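Local coordinates for protein serine protease (Nocardiopsis alba, PDB 2OUA) that probably acts as a secreted serine endopeptidase of the chymotrypsin-like S1 family, cutting peptide bonds with a Ser-His-Asp charge-relay system, at residues Gln154-Gly159 with Phe171-Asn176; Val17-Thr22 with Gly144-Ser149. All blocks are in the same frame, centred on the assembly; numbering follows the deposited sequence.

Interaction 1: residues Gln154-Gly159 with Phe171-Asn176; sequences QGVTSG and FYQEVN. With AES (4-(2-aminoethyl)benzenesulfonyl fluoride), chain E.
The Tyr172 ring lies obliquely against the backbone of Gln154 and Gly155, its CD1 3.7 Å from Gly155 CA, while Glu174 OE1 and a water lie in its plane, at the edge that carries CE1; the Phe171 ring meets Gly159 O at its edge. Both rings belong to a beta hairpin of the C-terminal barrel of this chymotrypsin-like protease. CG of Tyr172 stands between backbone N and carbonyl carbon (chi1 68°), which lays the ring alongside Gln154, its plane nearly perpendicular to that side-chain amide. The water accepts from Tyr172 OH and donates to Gln154 OE1 and Glu174 OE1; Gln154 also bonds to Ser92 O (NE2) and Ala94 N (OE1), and Glu174 OE2 turns to Arg117 and Thr132. Gly155 CA lies 3.0 Å from Gln173 O. Val156 and Gln173 form a hydrogen-bonded antiparallel pair, and Val156 CG2 packs on Gln173 CB at 3.8 Å. Ser158 OG bonds to Asp61, a predicted member of the charge relay. Beyond it the register slips in a classic beta bulge: Phe171 O takes Ser158 N at 2.9 Å and, weakly, Gly159 N. The sulfonyl of the bound inhibitor rests against this bend, with AES O2S 3.0 Å from Gly159 CA.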
ATOM      1  N   GLN A 154       6.422   0.601   5.771  1.00  6.56           N
ATOM      2  CA  GLN A 154       7.515   0.403   4.822  1.00  5.70           C
ATOM      3  C   GLN A 154       7.149   0.730   3.377  1.00  6.56           C
ATOM      4  O   GLN A 154       7.924   1.370   2.671  1.00  7.03           O
ATOM      5  CB  GLN A 154       8.026  -1.039   4.903  1.00  5.48           C
ATOM      6  CG  GLN A 154       8.515  -1.448   6.291  1.00  4.69           C
ATOM      7  CD  GLN A 154       9.660  -0.586   6.781  1.00  5.96           C
ATOM      8  OE1 GLN A 154      10.676  -0.451   6.106  1.00  4.28           O
ATOM      9  NE2 GLN A 154       9.497   0.004   7.968  1.00  6.82           N
ATOM     10  N   GLY A 155       5.976   0.290   2.932  1.00  6.40           N
ATOM     11  CA  GLY A 155       5.578   0.568   1.562  1.00  6.03           C
ATOM     12  C   GLY A 155       4.221   0.013   1.179  1.00  7.14           C
ATOM     13  O   GLY A 155       3.455  -0.421   2.042  1.00  5.60           O
ATOM     14  N   VAL A 156       3.917   0.038  -0.117  1.00  6.49           N
ATOM     15  CA  VAL A 156       2.648  -0.469  -0.616  1.00  7.07           C
ATOM     16  C   VAL A 156       2.877  -1.535  -1.687  1.00  7.29           C
ATOM     17  O   VAL A 156       3.760  -1.408  -2.540  1.00  5.10           O
ATOM     18  CB  VAL A 156       1.763   0.676  -1.179  1.00  7.37           C
ATOM     19  CG1 VAL A 156       1.484   1.699  -0.071  1.00  6.97           C
ATOM     20  CG2 VAL A 156       2.447   1.351  -2.364  1.00  6.61           C
ATOM     21  N   THR A 157       2.073  -2.592  -1.626  1.00  6.67           N
ATOM     22  CA  THR A 157       2.172  -3.718  -2.554  1.00  7.50           C
ATOM     23  C   THR A 157       2.091  -3.315  -4.022  1.00  8.21           C
ATOM     24  O   THR A 157       1.113  -2.707  -4.451  1.00  8.67           O
ATOM     25  CB  THR A 157       1.072  -4.741  -2.262  1.00  6.96           C
ATOM     26  OG1 THR A 157       1.130  -5.108  -0.880  1.00  8.73           O
ATOM     27  CG2 THR A 157       1.255  -5.984  -3.122  1.00  5.95           C
ATOM     28  N   SER A 158       3.115  -3.679  -4.795  1.00  6.87           N
ATOM     29  CA  SER A 158       3.164  -3.338  -6.211  1.00  8.38           C
ATOM     30  C   SER A 158       2.858  -4.518  -7.136  1.00 10.05           C
ATOM     31  O   SER A 158       2.126  -4.379  -8.119  1.00 10.79           O
ATOM     32  CB  SER A 158       4.541  -2.764  -6.561  1.00  8.10           C
ATOM     33  OG  SER A 158       4.656  -2.542  -7.962  1.00 10.31           O
ATOM     34  N   GLY A 159       3.430  -5.672  -6.827  1.00  9.47           N
ATOM     35  CA  GLY A 159       3.200  -6.842  -7.654  1.00 11.13           C
ATOM     36  C   GLY A 159       4.153  -7.959  -7.288  1.00 12.65           C
ATOM     37  O   GLY A 159       4.868  -7.869  -6.293  1.00 11.80           O
ATOM     38  N   PHE A 171       6.872  -7.497  -4.456  1.00  9.15           N
ATOM     39  CA  PHE A 171       7.636  -6.261  -4.424  1.00  9.00           C
ATOM     40  C   PHE A 171       6.734  -5.130  -3.952  1.00  8.73           C
ATOM     41  O   PHE A 171       5.529  -5.143  -4.198  1.00  8.97           O
ATOM     42  CB  PHE A 171       8.160  -5.907  -5.822  1.00 10.09           C
ATOM     43  CG  PHE A 171       9.064  -6.947  -6.423  1.00 10.99           C
ATOM     44  CD1 PHE A 171       8.535  -8.095  -7.005  1.00 11.86           C
ATOM     45  CD2 PHE A 171      10.446  -6.778  -6.401  1.00 12.30           C
ATOM     46  CE1 PHE A 171       9.372  -9.066  -7.562  1.00 11.88           C
ATOM     47  CE2 PHE A 171      11.297  -7.742  -6.954  1.00 12.20           C
ATOM     48  CZ  PHE A 171      10.756  -8.889  -7.535  1.00 12.71           C
ATOM     49  N   TYR A 172       7.314  -4.148  -3.278  1.00  7.58           N
ATOM     50  CA  TYR A 172       6.524  -3.016  -2.830  1.00  7.17           C
ATOM     51  C   TYR A 172       7.191  -1.689  -3.141  1.00  6.68           C
ATOM     52  O   TYR A 172       8.416  -1.603  -3.283  1.00  6.90           O
ATOM     53  CB  TYR A 172       6.206  -3.130  -1.329  1.00  6.38           C
ATOM     54  CG  TYR A 172       7.366  -3.004  -0.356  1.00  6.64           C
ATOM     55  CD1 TYR A 172       7.954  -1.762  -0.085  1.00  8.02           C
ATOM     56  CD2 TYR A 172       7.813  -4.113   0.362  1.00  7.10           C
ATOM     57  CE1 TYR A 172       8.953  -1.633   0.891  1.00  8.59           C
ATOM     58  CE2 TYR A 172       8.802  -3.996   1.334  1.00  7.77           C
ATOM     59  CZ  TYR A 172       9.368  -2.759   1.597  1.00  8.85           C
ATOM     60  OH  TYR A 172      10.324  -2.654   2.581  1.00  9.85           O
ATOM     61  N   GLN A 173       6.357  -0.665  -3.295  1.00  6.05           N
ATOM     62  CA  GLN A 173       6.804   0.694  -3.558  1.00  5.57           C
ATOM     63  C   GLN A 173       7.068   1.309  -2.184  1.00  5.74           C
ATOM     64  O   GLN A 173       6.184   1.312  -1.325  1.00  6.49           O
ATOM     65  CB  GLN A 173       5.695   1.468  -4.282  1.00  5.16           C
ATOM     66  CG  GLN A 173       5.736   2.985  -4.118  1.00  4.42           C
ATOM     67  CD  GLN A 173       6.845   3.639  -4.915  1.00  5.57           C
ATOM     68  OE1 GLN A 173       6.946   3.449  -6.127  1.00  5.89           O
ATOM     69  NE2 GLN A 173       7.680   4.429  -4.239  1.00  5.61           N
ATOM     70  N   GLU A 174       8.281   1.806  -1.971  1.00  5.49           N
ATOM     71  CA  GLU A 174       8.643   2.408  -0.691  1.00  7.08           C
ATOM     72  C   GLU A 174       7.701   3.556  -0.360  1.00  6.94           C
ATOM     73  O   GLU A 174       7.319   4.332  -1.243  1.00  6.90           O
ATOM     74  CB  GLU A 174      10.085   2.920  -0.730  1.00  6.85           C
ATOM     75  CG  GLU A 174      11.154   1.827  -0.770  1.00  8.71           C
ATOM     76  CD  GLU A 174      11.368   1.143   0.572  1.00 11.50           C
ATOM     77  OE1 GLU A 174      10.949   1.702   1.610  1.00 12.20           O
ATOM     78  OE2 GLU A 174      11.978   0.050   0.593  1.00 10.72           O
ATOM     79  N   VAL A 175       7.340   3.677   0.914  1.00  6.25           N
ATOM     80  CA  VAL A 175       6.415   4.726   1.322  1.00  6.62           C
ATOM     81  C   VAL A 175       7.050   6.109   1.473  1.00  8.63           C
ATOM     82  O   VAL A 175       6.444   7.113   1.103  1.00  8.99           O
ATOM     83  CB  VAL A 175       5.696   4.352   2.648  1.00  7.91           C
ATOM     84  CG1 VAL A 175       6.672   4.426   3.821  1.00  7.63           C
ATOM     85  CG2 VAL A 175       4.503   5.282   2.872  1.00  8.11           C
ATOM     86  N   ASN A 176       8.268   6.173   1.998  1.00  8.80           N
ATOM     87  CA  ASN A 176       8.906   7.470   2.201  1.00  9.40           C
ATOM     88  C   ASN A 176       9.035   8.331   0.954  1.00 10.93           C
ATOM     89  O   ASN A 176       8.847   9.545   1.020  1.00  9.76           O
ATOM     90  CB  ASN A 176      10.262   7.300   2.890  1.00 10.34           C
ATOM     91  CG  ASN A 176      10.110   6.984   4.365  1.00 11.41           C
ATOM     92  OD1 ASN A 176       9.082   7.299   4.965  1.00 10.71           O
ATOM     93  ND2 ASN A 176      11.131   6.375   4.963  1.00 11.59           N
TER
HETATM   94  C3  AES E9001      -1.181  -9.179  -9.687  1.00 34.83           C
HETATM   95  C2  AES E9001      -1.204  -8.153  -8.745  1.00 35.61           C
HETATM   96  C1  AES E9001      -0.768  -8.392  -7.445  1.00 35.23           C
HETATM   97  S   AES E9001      -0.749  -7.093  -6.273  1.00 35.49           S
HETATM   98  O1S AES E9001      -0.889  -7.664  -4.894  1.00 35.18           O
HETATM   99  O2S AES E9001       0.551  -6.350  -6.370  1.00 35.15           O
HETATM  100  C6  AES E9001      -0.315  -9.659  -7.086  1.00 34.45           C
HETATM  101  C5  AES E9001      -0.293 -10.683  -8.027  1.00 34.23           C
HETATM  102  C4  AES E9001      -0.726 -10.443  -9.330  1.00 34.91           C
HETATM  103  C7  AES E9001      -0.688 -11.563 -10.373  1.00 35.00           C
HETATM  104  C8  AES E9001       0.739 -12.039 -10.652  1.00 36.02           C
HETATM  105  N8  AES E9001       1.553 -10.921 -11.152  1.00 36.14           N
HETATM  106  O   HOH W   1      11.158  -0.326   3.410  1.00 11.23           O

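Interaction 2: residues Val17-Thr22 with Gly144-Ser149; sequences VGFAAT and GGSFIS
Gly18 and Ser146 are where the two segments meet, their CA atoms only 4.4 Å from each other, while strands 19-22 and 146-149 run nearly perpendicular, 96° apart in direction, with axes 9.6 Å apart. The segments do not pair into one sheet. Ser146 reaches across: its OG donates to Gly18 O over 2.6 Å, in the carbonyl plane and on a lone pair. OG lies beside its own backbone N, chi1 -26°, far from a staggered value, and this torsion brings it to the Gly18 carbonyl. The same side chain presents CB to the Phe19 ring in an off-centre CH-pi contact, 4.1 Å from the centroid. Phe19 points its tip at the other strand; CZ comes within 3.3 Å of Phe147 O, which lies in the ring plane, and the flank of Ile148 follows at the same edge. At the glycines the backbones come close: Gly18 CA is 3.1 Å from Gly144 O, and Gly145 CA makes a CA-H...O contact with Val17 O. Gly144 adopts a positive phi (84°), directly after the predicted nucleophile Ser143. Phe19 also touches Val88 of a loop and Ala153 of strand 152-160, while Gly18 and Phe19 both face Val31 in a classic beta bulge; Phe147 turns from the contact toward Thr157 and strand 99-104.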
ATOM      1  N   VAL A  17      -6.017  -0.553   0.643  1.00  6.23           N
ATOM      2  CA  VAL A  17      -5.483   0.670   1.234  1.00  7.04           C
ATOM      3  C   VAL A  17      -4.055   0.444   1.714  1.00  6.66           C
ATOM      4  O   VAL A  17      -3.743  -0.596   2.296  1.00  7.64           O
ATOM      5  CB  VAL A  17      -6.343   1.129   2.453  1.00  7.06           C
ATOM      6  CG1 VAL A  17      -5.652   2.265   3.192  1.00  6.77           C
ATOM      7  CG2 VAL A  17      -7.724   1.573   1.985  1.00  5.91           C
ATOM      8  N   GLY A  18      -3.189   1.418   1.456  1.00  5.53           N
ATOM      9  CA  GLY A  18      -1.813   1.318   1.900  1.00  5.99           C
ATOM     10  C   GLY A  18      -1.729   1.856   3.317  1.00  7.05           C
ATOM     11  O   GLY A  18      -1.717   1.094   4.279  1.00  6.95           O
ATOM     12  N   PHE A  19      -1.685   3.178   3.448  1.00  5.79           N
ATOM     13  CA  PHE A  19      -1.623   3.810   4.761  1.00  6.98           C
ATOM     14  C   PHE A  19      -2.401   5.111   4.765  1.00  7.27           C
ATOM     15  O   PHE A  19      -2.342   5.882   3.803  1.00  7.36           O
ATOM     16  CB  PHE A  19      -0.175   4.122   5.162  1.00  7.53           C
ATOM     17  CG  PHE A  19       0.688   2.912   5.314  1.00  8.91           C
ATOM     18  CD1 PHE A  19       1.514   2.496   4.277  1.00  7.80           C
ATOM     19  CD2 PHE A  19       0.662   2.171   6.491  1.00  8.48           C
ATOM     20  CE1 PHE A  19       2.301   1.361   4.408  1.00  6.20           C
ATOM     21  CE2 PHE A  19       1.446   1.031   6.631  1.00  7.59           C
ATOM     22  CZ  PHE A  19       2.267   0.627   5.588  1.00  7.16           C
ATOM     23  N   ALA A  20      -3.137   5.351   5.844  1.00  7.25           N
ATOM     24  CA  ALA A  20      -3.892   6.588   5.973  1.00  8.50           C
ATOM     25  C   ALA A  20      -2.862   7.712   6.032  1.00  7.81           C
ATOM     26  O   ALA A  20      -1.826   7.582   6.690  1.00  8.07           O
ATOM     27  CB  ALA A  20      -4.719   6.566   7.257  1.00  7.96           C
ATOM     28  N   ALA A  21      -3.147   8.811   5.341  1.00  7.30           N
ATOM     29  CA  ALA A  21      -2.247   9.960   5.318  1.00  9.45           C
ATOM     30  C   ALA A  21      -3.015  11.230   4.955  1.00 10.13           C
ATOM     31  O   ALA A  21      -4.123  11.166   4.432  1.00  9.45           O
ATOM     32  CB  ALA A  21      -1.121   9.727   4.306  1.00  7.82           C
ATOM     33  N   THR A  22      -2.417  12.383   5.243  1.00 11.31           N
ATOM     34  CA  THR A  22      -3.032  13.665   4.927  1.00 12.36           C
ATOM     35  C   THR A  22      -2.115  14.391   3.946  1.00 13.24           C
ATOM     36  O   THR A  22      -0.897  14.220   3.999  1.00 13.79           O
ATOM     37  CB  THR A  22      -3.209  14.534   6.199  1.00 14.83           C
ATOM     38  OG1 THR A  22      -1.930  14.769   6.805  1.00 19.55           O
ATOM     39  CG2 THR A  22      -4.099  13.827   7.205  1.00 13.12           C
ATOM     40  N   GLY A 144      -1.564  -2.394  -3.628  1.00  9.70           N
ATOM     41  CA  GLY A 144      -1.707  -1.158  -2.881  1.00  9.80           C
ATOM     42  C   GLY A 144      -1.698  -1.358  -1.381  1.00  9.54           C
ATOM     43  O   GLY A 144      -1.575  -0.393  -0.627  1.00  8.56           O
ATOM     44  N   GLY A 145      -1.818  -2.616  -0.957  1.00  7.32           N
ATOM     45  CA  GLY A 145      -1.844  -2.952   0.458  1.00  8.96           C
ATOM     46  C   GLY A 145      -0.606  -2.574   1.247  1.00  8.38           C
ATOM     47  O   GLY A 145       0.459  -2.321   0.688  1.00  9.57           O
ATOM     48  N   SER A 146      -0.750  -2.565   2.567  1.00  6.59           N
ATOM     49  CA  SER A 146       0.327  -2.187   3.465  1.00  7.91           C
ATOM     50  C   SER A 146       1.432  -3.226   3.662  1.00  7.59           C
ATOM     51  O   SER A 146       1.159  -4.421   3.758  1.00  7.82           O
ATOM     52  CB  SER A 146      -0.243  -1.858   4.856  1.00  7.58           C
ATOM     53  OG  SER A 146      -1.592  -1.419   4.798  1.00  8.66           O
ATOM     54  N   PHE A 147       2.680  -2.748   3.672  1.00  6.95           N
ATOM     55  CA  PHE A 147       3.847  -3.564   4.010  1.00  7.81           C
ATOM     56  C   PHE A 147       4.339  -2.802   5.230  1.00  7.44           C
ATOM     57  O   PHE A 147       4.643  -1.601   5.158  1.00  6.60           O
ATOM     58  CB  PHE A 147       4.954  -3.585   2.948  1.00  7.03           C
ATOM     59  CG  PHE A 147       4.878  -4.768   2.028  1.00  5.85           C
ATOM     60  CD1 PHE A 147       4.125  -4.680   0.868  1.00  6.21           C
ATOM     61  CD2 PHE A 147       5.507  -5.973   2.333  1.00  7.18           C
ATOM     62  CE1 PHE A 147       3.996  -5.764   0.024  1.00  7.78           C
ATOM     63  CE2 PHE A 147       5.378  -7.085   1.478  1.00  7.30           C
ATOM     64  CZ  PHE A 147       4.615  -6.967   0.323  1.00  8.50           C
ATOM     65  N   ILE A 148       4.388  -3.499   6.354  1.00  8.14           N
ATOM     66  CA  ILE A 148       4.782  -2.872   7.603  1.00  8.53           C
ATOM     67  C   ILE A 148       5.696  -3.776   8.429  1.00  8.35           C
ATOM     68  O   ILE A 148       5.539  -4.995   8.431  1.00  8.56           O
ATOM     69  CB  ILE A 148       3.506  -2.516   8.418  1.00  7.94           C
ATOM     70  CG1 ILE A 148       3.874  -1.799   9.714  1.00  7.82           C
ATOM     71  CG2 ILE A 148       2.704  -3.783   8.698  1.00 10.06           C
ATOM     72  CD1 ILE A 148       2.668  -1.346  10.515  1.00  7.64           C
ATOM     73  N   SER A 149       6.670  -3.174   9.105  1.00  8.64           N
ATOM     74  CA  SER A 149       7.590  -3.920   9.964  1.00  9.62           C
ATOM     75  C   SER A 149       7.389  -3.393  11.379  1.00 10.34           C
ATOM     76  O   SER A 149       7.753  -2.258  11.678  1.00  9.98           O
ATOM     77  CB  SER A 149       9.043  -3.707   9.531  1.00 10.99           C
ATOM     78  OG  SER A 149       9.256  -4.185   8.216  1.00 11.58           O
TER

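In the fold
Interaction 2 joins the two barrels of the chymotrypsin-like fold, whereas interaction 1 lies within the C-terminal one; their centres are 9 Å apart. Along the chain, 17-22 comes first, then 144-149, 154-159 and 171-176, so the second contact closes before the first opens. Strands 146-149, 152-160 and 167-174 are consecutive neighbours in one antiparallel sheet, and the two contacts touch through it: Thr157 O lies 2.8 Å from Gly144 N, probably a hydrogen bond, and Phe19 CE1 reaches Gly155 O. Both contacts thus border the predicted charge-relay residues and the inhibitor pocket between the barrels.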